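Local coordinates for proline dipeptidase (Streptococcus pneumoniae, PDB 3PN9), which probably belongs to the enzymes that hydrolyse dipeptides ending in proline, this chain corresponding to their creatinase/prolidase N-terminal domain, at residues D125-T128 and P129-R133; V100-F104 and D105-L109. All blocks are in the same frame, centred on the assembly; numbering follows the deposited sequence.

Contact 1 of 2, residues D125-T128 and P129-R133; sequences DNLT and PRIQR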
loop_
_atom_site.group_PDB
_atom_site.type_symbol
_atom_site.label_atom_id
_atom_site.label_comp_id
_atom_site.label_asym_id
_atom_site.label_seq_id
_atom_site.Cartn_x
_atom_site.Cartn_y
_atom_site.Cartn_z
ATOM N N ASP A 125 -9.823 10.845 12.174
ATOM C CA ASP A 125 -8.717 10.106 12.833
ATOM C C ASP A 125 -7.575 11.130 13.106
ATOM O O ASP A 125 -7.550 12.249 12.544
ATOM C CB ASP A 125 -8.119 9.129 11.807
ATOM C CG ASP A 125 -8.884 7.772 11.689
ATOM O OD1 ASP A 125 -10.080 7.700 12.034
ATOM O OD2 ASP A 125 -8.263 6.806 11.101
ATOM N N ASN A 126 -6.566 10.720 13.859
ATOM C CA ASN A 126 -5.487 11.630 14.216
ATOM C C ASN A 126 -4.334 11.401 13.208
ATOM O O ASN A 126 -3.772 10.300 13.155
ATOM C CB ASN A 126 -5.064 11.273 15.647
ATOM C CG ASN A 126 -4.005 12.208 16.194
ATOM O OD1 ASN A 126 -3.662 13.184 15.571
ATOM N ND2 ASN A 126 -3.465 11.902 17.394
ATOM N N LEU A 127 -3.838 12.456 12.577
ATOM C CA LEU A 127 -2.722 12.400 11.640
ATOM C C LEU A 127 -1.408 12.709 12.371
ATOM O O LEU A 127 -0.345 12.505 11.780
ATOM C CB LEU A 127 -2.915 13.623 10.649
ATOM C CG LEU A 127 -1.900 13.865 9.475
ATOM C CD1 LEU A 127 -1.925 12.631 8.585
ATOM C CD2 LEU A 127 -2.404 15.066 8.621
ATOM N N THR A 128 -1.425 13.340 13.562
ATOM C CA THR A 128 -0.165 13.785 14.152
ATOM C C THR A 128 0.934 12.632 14.270
ATOM O O THR A 128 2.088 12.860 13.938
ATOM C CB THR A 128 -0.468 14.459 15.540
ATOM O OG1 THR A 128 -1.138 15.718 15.209
ATOM C CG2 THR A 128 0.841 14.794 16.374
ATOM N N PRO A 129 0.563 11.481 14.802
ATOM C CA PRO A 129 1.642 10.441 15.040
ATOM C C PRO A 129 2.230 10.065 13.701
ATOM O O PRO A 129 3.429 9.850 13.620
ATOM C CB PRO A 129 0.847 9.227 15.590
ATOM C CG PRO A 129 -0.335 9.943 16.509
ATOM C CD PRO A 129 -0.756 11.087 15.420
ATOM N N ARG A 130 1.432 10.009 12.620
ATOM C CA ARG A 130 2.042 9.656 11.324
ATOM C C ARG A 130 3.093 10.662 10.902
ATOM O O ARG A 130 4.149 10.290 10.323
ATOM C CB ARG A 130 0.988 9.444 10.182
ATOM C CG ARG A 130 1.683 9.140 8.830
ATOM C CD ARG A 130 2.311 7.633 8.895
ATOM N NE ARG A 130 2.991 7.294 7.650
ATOM C CZ ARG A 130 4.258 7.624 7.328
ATOM N NH1 ARG A 130 5.017 8.301 8.177
ATOM N NH2 ARG A 130 4.824 7.190 6.172
ATOM N N ILE A 131 2.828 11.946 11.103
ATOM C CA ILE A 131 3.774 12.955 10.700
ATOM C C ILE A 131 5.006 12.908 11.693
ATOM O O ILE A 131 6.126 13.142 11.272
ATOM C CB ILE A 131 3.128 14.426 10.881
ATOM C CG1 ILE A 131 1.878 14.657 9.974
ATOM C CG2 ILE A 131 4.196 15.634 10.828
ATOM C CD1 ILE A 131 2.118 14.407 8.606
ATOM N N GLN A 132 4.782 12.736 12.978
ATOM C CA GLN A 132 5.936 12.584 13.880
ATOM C C GLN A 132 6.854 11.381 13.413
ATOM O O GLN A 132 8.041 11.485 13.508
ATOM C CB GLN A 132 5.504 12.274 15.330
ATOM C CG GLN A 132 4.781 13.572 15.874
ATOM C CD GLN A 132 4.179 13.298 17.251
ATOM O OE1 GLN A 132 3.551 12.295 17.483
ATOM N NE2 GLN A 132 4.317 14.266 18.131
ATOM N N ARG A 133 6.261 10.284 12.971
ATOM C CA ARG A 133 7.028 9.126 12.431
ATOM C C ARG A 133 7.785 9.514 11.198
ATOM O O ARG A 133 9.000 9.177 10.998
ATOM C CB ARG A 133 6.006 7.907 12.178
ATOM C CG ARG A 133 6.690 6.568 11.820
ATOM C CD ARG A 133 5.678 5.511 11.148
ATOM N NE ARG A 133 4.382 5.593 11.799
ATOM C CZ ARG A 133 3.233 5.205 11.230
ATOM N NH1 ARG A 133 3.178 4.649 9.943
ATOM N NH2 ARG A 133 2.137 5.416 11.934
HETATM O O HOH W 1 -1.344 9.238 12.569
#

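Contact 2 of 2, residues V100-F104 and D105-L109; sequences VAVEF and DNLIL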
loop_
_atom_site.group_PDB
_atom_site.type_symbol
_atom_site.label_atom_id
_atom_site.label_comp_id
_atom_site.label_asym_id
_atom_site.label_seq_id
_atom_site.Cartn_x
_atom_site.Cartn_y
_atom_site.Cartn_z
ATOM N N VAL A 100 -11.545 11.135 7.550
ATOM C CA VAL A 100 -10.681 12.301 7.375
ATOM C C VAL A 100 -9.631 12.203 8.497
ATOM O O VAL A 100 -9.983 11.859 9.609
ATOM C CB VAL A 100 -11.591 13.586 7.596
ATOM C CG1 VAL A 100 -10.773 14.914 7.698
ATOM C CG2 VAL A 100 -12.635 13.665 6.358
ATOM N N ALA A 101 -8.386 12.614 8.257
ATOM C CA ALA A 101 -7.411 12.696 9.323
ATOM C C ALA A 101 -7.076 14.148 9.542
ATOM O O ALA A 101 -6.853 14.863 8.586
ATOM C CB ALA A 101 -6.028 11.890 8.896
ATOM N N VAL A 102 -6.914 14.516 10.808
ATOM C CA VAL A 102 -6.502 15.860 11.169
ATOM C C VAL A 102 -5.493 15.833 12.303
ATOM O O VAL A 102 -5.313 14.809 12.971
ATOM C CB VAL A 102 -7.764 16.667 11.712
ATOM C CG1 VAL A 102 -8.815 16.893 10.554
ATOM C CG2 VAL A 102 -8.360 15.956 12.979
ATOM N N GLU A 103 -4.771 16.934 12.504
ATOM C CA GLU A 103 -3.732 16.893 13.527
ATOM C C GLU A 103 -4.290 17.189 14.892
ATOM O O GLU A 103 -4.496 18.385 15.223
ATOM C CB GLU A 103 -2.625 17.921 13.274
ATOM C CG GLU A 103 -1.983 17.698 11.819
ATOM C CD GLU A 103 -1.020 18.822 11.449
ATOM O OE1 GLU A 103 -1.407 19.881 10.876
ATOM O OE2 GLU A 103 0.191 18.718 11.790
ATOM N N PHE A 104 -4.427 16.147 15.725
ATOM C CA PHE A 104 -5.059 16.345 17.059
ATOM C C PHE A 104 -4.224 17.272 17.909
ATOM O O PHE A 104 -4.776 18.011 18.757
ATOM C CB PHE A 104 -5.221 15.021 17.825
ATOM C CG PHE A 104 -6.408 14.179 17.415
ATOM C CD1 PHE A 104 -7.005 14.330 16.155
ATOM C CD2 PHE A 104 -6.824 13.139 18.258
ATOM C CE1 PHE A 104 -8.030 13.485 15.724
ATOM C CE2 PHE A 104 -7.883 12.323 17.857
ATOM C CZ PHE A 104 -8.532 12.516 16.598
ATOM N N ASP A 105 -2.898 17.316 17.720
ATOM C CA ASP A 105 -2.087 18.198 18.574
ATOM C C ASP A 105 -2.078 19.653 18.124
ATOM O O ASP A 105 -1.505 20.466 18.801
ATOM C CB ASP A 105 -0.586 17.763 18.607
ATOM C CG ASP A 105 -0.383 16.513 19.476
ATOM O OD1 ASP A 105 -1.364 16.028 20.116
ATOM O OD2 ASP A 105 0.787 16.100 19.548
ATOM N N ASN A 106 -2.658 19.958 16.979
ATOM C CA ASN A 106 -2.685 21.354 16.541
ATOM C C ASN A 106 -4.129 21.912 16.361
ATOM O O ASN A 106 -4.289 23.124 16.562
ATOM C CB ASN A 106 -2.002 21.490 15.154
ATOM C CG ASN A 106 -2.190 22.896 14.573
ATOM O OD1 ASN A 106 -3.081 23.108 13.753
ATOM N ND2 ASN A 106 -1.380 23.841 15.018
ATOM N N LEU A 107 -5.118 21.107 15.912
ATOM C CA LEU A 107 -6.366 21.657 15.367
ATOM C C LEU A 107 -7.193 22.201 16.605
ATOM O O LEU A 107 -7.574 21.429 17.468
ATOM C CB LEU A 107 -7.149 20.559 14.655
ATOM C CG LEU A 107 -8.445 21.014 13.901
ATOM C CD1 LEU A 107 -7.862 21.918 12.709
ATOM C CD2 LEU A 107 -9.210 19.771 13.446
ATOM N N ILE A 108 -7.499 23.488 16.663
ATOM C CA ILE A 108 -8.363 24.020 17.681
ATOM C C ILE A 108 -9.854 23.759 17.430
ATOM O O ILE A 108 -10.310 23.435 16.287
ATOM C CB ILE A 108 -8.176 25.509 17.920
ATOM C CG1 ILE A 108 -8.367 26.282 16.572
ATOM C CG2 ILE A 108 -6.775 25.708 18.438
ATOM C CD1 ILE A 108 -8.259 27.875 16.692
ATOM N N LEU A 109 -10.670 23.900 18.493
ATOM C CA LEU A 109 -12.064 23.501 18.309
ATOM C C LEU A 109 -12.821 24.388 17.224
ATOM O O LEU A 109 -13.618 23.876 16.498
ATOM C CB LEU A 109 -12.780 23.616 19.644
ATOM C CG LEU A 109 -12.611 22.479 20.592
ATOM C CD1 LEU A 109 -13.495 22.691 21.869
ATOM C CD2 LEU A 109 -13.023 21.202 19.901
#

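Contact 1 of 2, residues D125-T128 and P129-R133
N126 and P129 meet at about a right angle where strand 123-126 turns into helix 128-134. The amide meets the ring at its CD corner, N126 ND2 being 3.4 Å from P129 CD. With CG anti to the backbone N (chi1 -176°), the N126 side chain folds forward over the turn, and OD1 receives T128 N at 3.0 Å. That donor sits well above the carbonyl plane, 53° out of it. The same oxygen also takes F104 N, so two backbone N-H groups grip it and should fix the rotation of the amide.

The tightly packed side is that of L127, which lays its CG 3.9 Å from I131 CG1, the two side chains crossing at a slant. Both residues are buried, and L127 also packs on Y13 of helix 6-17 and on A22 and V24 of strand 21-24. The short approach of T128 CB to P129 CD, 3.4 Å, comes instead with the peptide link between these two residues. Two backbone bonds start the helix: I131 N to L127 O, and a shorter, nearly straight one of 2.9 Å from Q132 N to T128 O.

The opposite character belongs to exposed Q132, whose extended side chain touches T128 CG2 through CD at 3.8 Å. Water adds a further link, donating to N126 O and accepting from R130 N at 2.9 Å; it thus bridges the strand's last carbonyl to an N-H of the first helical turn. R130 itself leads away to Q9, while R133 forms a salt bridge with E42 of the second subunit.

An asparagine accepting from the backbone N two residues on is an Asx turn, here capping the start of a helix that follows one residue after the outermost strand of this chain's sheet.

Contact 2 of 2, residues V100-F104 and D105-L109
V102, the last residue of strand 99-102, meets L107 across the turn: L107 CD2 comes to 3.8 Å from V102 CB and packs beside both valine methyls. A chi1 of -174° swings the L107 branch toward V102, and L115 of helix 109-118 touches both side chains.

E103 follows and contributes its backbone carbonyl. Its O accepts from N106 N at 3.0 Å and from L107 N at 2.9 Å, and the two donors arrive quite differently: N106 N stands 55° out of the carbonyl plane, whereas L107 N approaches almost head-on, with a C=O...N angle of 177°. The E103 carboxylate is engaged elsewhere, holding S25 N, D26 N and T29 OG1, and E103 CB lies alongside N106 CB at 4.1 Å.

At F104, V102 CG2 lies in plane at the edge of the ring. Just past it, D105 OD1 lies 3.8 Å from F104 C, and the D105 side chain is exposed.

F104 and D105 have the backbone angles of a type I turn, closed by N106 N on E103 O. One carbonyl oxygen thus satisfies two successive N-H groups, while the carboxylate of the same buried residue ties it to the loop at S25-D26 and the start of helix 27-34; the donors gathered round that carboxylate would be expected to favour its ionised form.

Contacts 1 and 2 follow the ends of two neighbouring parallel strands, 123-126 and 99-102, and their centres lie about 10 Å apart. The pairing runs by probable hydrogen bonds, each 2.8 Å, from D125 N to V100 O and, one step past the strand end, from L127 N to V102 O. Beyond the sheet the two turns still touch: T128 OG1 packs at 3.3 Å from E103 CB and makes a weak hydrogen bond with D105 N. D80 of the second subunit accepts from N126 N in contact 1 and packs on F104 in contact 2. In prolidases the metal centre lies in the C-terminal catalytic domain, absent from this chain, so neither contact can be placed at an active site.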